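Side-chain contact in protein NOV homolog (PDB 5NB8), which acts as a secreted growth regulator that binds integrins and NOTCH1 to influence cell proliferation, adhesion, migration, differentiation and survival: residues 19-22 / 26-29. Residues are numbered along the deposited sequence; the frame is centred on the assembly and turned at random.
Sequences FEPN and HCTC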
ATOM      1  N   PHE A  19     -10.575  -0.375  -5.646  1.00 41.39           N
ATOM      2  CA  PHE A  19      -9.683  -1.201  -6.455  1.00 40.59           C
ATOM      3  C   PHE A  19      -8.358  -1.367  -5.731  1.00 35.56           C
ATOM      4  O   PHE A  19      -8.074  -0.698  -4.734  1.00 34.16           O
ATOM      5  CB  PHE A  19      -9.451  -0.590  -7.837  1.00 33.20           C
ATOM      6  CG  PHE A  19      -8.749   0.737  -7.793  1.00 36.66           C
ATOM      7  CD1 PHE A  19      -9.453   1.892  -7.478  1.00 36.31           C
ATOM      8  CD2 PHE A  19      -7.391   0.835  -8.063  1.00 37.79           C
ATOM      9  CE1 PHE A  19      -8.820   3.118  -7.429  1.00 37.11           C
ATOM     10  CE2 PHE A  19      -6.751   2.062  -8.018  1.00 36.97           C
ATOM     11  CZ  PHE A  19      -7.478   3.209  -7.702  1.00 36.36           C
ATOM     12  N   GLU A  20      -7.539  -2.265  -6.263  1.00 38.92           N
ATOM     13  CA  GLU A  20      -6.211  -2.543  -5.716  1.00 47.43           C
ATOM     14  C   GLU A  20      -5.185  -2.391  -6.827  1.00 40.76           C
ATOM     15  O   GLU A  20      -5.144  -3.232  -7.750  1.00 45.79           O
ATOM     16  CB  GLU A  20      -6.155  -3.945  -5.120  1.00 61.14           C
ATOM     17  CG  GLU A  20      -7.340  -4.254  -4.238  1.00 80.84           C
ATOM     18  CD  GLU A  20      -7.398  -5.709  -3.859  1.00 99.73           C
ATOM     19  OE1 GLU A  20      -6.348  -6.383  -3.959  1.00105.20           O
ATOM     20  OE2 GLU A  20      -8.489  -6.179  -3.470  1.00107.23           O
ATOM     21  N   PRO A  21      -4.356  -1.348  -6.810  1.00 37.08           N
ATOM     22  CA  PRO A  21      -3.337  -1.241  -7.859  1.00 37.30           C
ATOM     23  C   PRO A  21      -2.244  -2.286  -7.692  1.00 49.90           C
ATOM     24  O   PRO A  21      -1.619  -2.678  -8.684  1.00 49.77           O
ATOM     25  CB  PRO A  21      -2.806   0.185  -7.694  1.00 30.87           C
ATOM     26  CG  PRO A  21      -3.003   0.487  -6.214  1.00 39.00           C
ATOM     27  CD  PRO A  21      -4.249  -0.281  -5.798  1.00 36.94           C
ATOM     28  N   ASN A  22      -2.019  -2.748  -6.464  1.00 43.43           N
ATOM     29  CA  ASN A  22      -1.165  -3.893  -6.153  1.00 44.81           C
ATOM     30  C   ASN A  22      -1.685  -4.491  -4.849  1.00 43.98           C
ATOM     31  O   ASN A  22      -2.620  -3.961  -4.240  1.00 46.22           O
ATOM     32  CB  ASN A  22       0.315  -3.481  -6.065  1.00 42.10           C
ATOM     33  CG  ASN A  22       0.540  -2.313  -5.112  1.00 44.42           C
ATOM     34  OD1 ASN A  22       0.134  -2.357  -3.946  1.00 48.62           O
ATOM     35  ND2 ASN A  22       1.143  -1.245  -5.614  1.00 47.13           N
ATOM     36  N   HIS A  26      -5.212  -0.554  -0.908  1.00 39.49           N
ATOM     37  CA  HIS A  26      -6.640  -0.577  -1.200  1.00 36.11           C
ATOM     38  C   HIS A  26      -7.082   0.861  -1.432  1.00 33.76           C
ATOM     39  O   HIS A  26      -6.889   1.711  -0.557  1.00 32.19           O
ATOM     40  CB  HIS A  26      -7.418  -1.207  -0.043  1.00 47.69           C
ATOM     41  CG  HIS A  26      -8.899  -1.259  -0.248  1.00 69.29           C
ATOM     42  ND1 HIS A  26      -9.503  -2.185  -1.071  1.00 76.39           N
ATOM     43  CD2 HIS A  26      -9.900  -0.516   0.281  1.00 76.66           C
ATOM     44  CE1 HIS A  26     -10.811  -2.000  -1.053  1.00 77.66           C
ATOM     45  NE2 HIS A  26     -11.079  -0.995  -0.239  1.00 76.06           N
ATOM     46  N   CYS A  27      -7.673   1.132  -2.598  1.00 32.61           N
ATOM     47  CA  CYS A  27      -7.978   2.489  -3.031  1.00 36.63           C
ATOM     48  C   CYS A  27      -9.470   2.659  -3.268  1.00 35.16           C
ATOM     49  O   CYS A  27     -10.160   1.729  -3.686  1.00 34.81           O
ATOM     50  CB  CYS A  27      -7.220   2.861  -4.317  1.00 38.23           C
ATOM     51  SG  CYS A  27      -5.398   2.756  -4.161  1.00 36.76           S
ATOM     52  N   THR A  28      -9.950   3.876  -3.015  1.00 29.26           N
ATOM     53  CA  THR A  28     -11.346   4.232  -3.248  1.00 32.58           C
ATOM     54  C   THR A  28     -11.405   5.542  -4.019  1.00 33.46           C
ATOM     55  O   THR A  28     -10.693   6.493  -3.697  1.00 33.96           O
ATOM     56  CB  THR A  28     -12.111   4.370  -1.926  1.00 41.80           C
ATOM     57  OG1 THR A  28     -12.055   3.123  -1.223  1.00 45.13           O
ATOM     58  CG2 THR A  28     -13.602   4.767  -2.167  1.00 41.71           C
ATOM     59  N   CYS A  29     -12.257   5.583  -5.035  1.00 34.70           N
ATOM     60  CA  CYS A  29     -12.549   6.807  -5.761  1.00 37.33           C
ATOM     61  C   CYS A  29     -13.702   7.519  -5.063  1.00 36.92           C
ATOM     62  O   CYS A  29     -14.759   6.918  -4.844  1.00 41.94           O
ATOM     63  CB  CYS A  29     -12.906   6.479  -7.205  1.00 44.25           C
ATOM     64  SG  CYS A  29     -13.600   7.862  -8.121  1.00 39.81           S
TER
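F19 and C27 face each other as an antiparallel hydrogen-bonded pair, joining strand 18-19 to the central strand 25-30 of the small three-stranded sheet in this von Willebrand factor type C domain. Both backbone bonds of the pair are made: F19 N donates to C27 O at 2.9 Å, and C27 N donates in return to F19 O at 2.8 Å. On the same side of the sheet the F19 ring folds back over its partner. Its CG sits between the backbone N and the carbonyl carbon (chi1 64°), which swings the ring across the strand gap and lays one face on C27 CB, a CH-pi contact 3.6 Å from the ring centroid. C27 SG lies obliquely to that ring, 4.6 Å from its centroid. The P21 ring closes in on the same sulfur, P21 CD lying 3.6 Å from C27 SG, and from there the sulfur continues into the disulfide with C36, tying the central strand to strand 33-38. Around this pair, Y13 stacks on the F19 ring, F8 meets it at an angle, and I34 touches both F19 and C27. With an alanine here in place of F19, C27 CB would probably lose its aromatic cover and Y13 its stacking partner. Beside H26, the neighbouring acid E20 directs its carboxylate out of the pair, OE1 forming a salt bridge with R39 NH2.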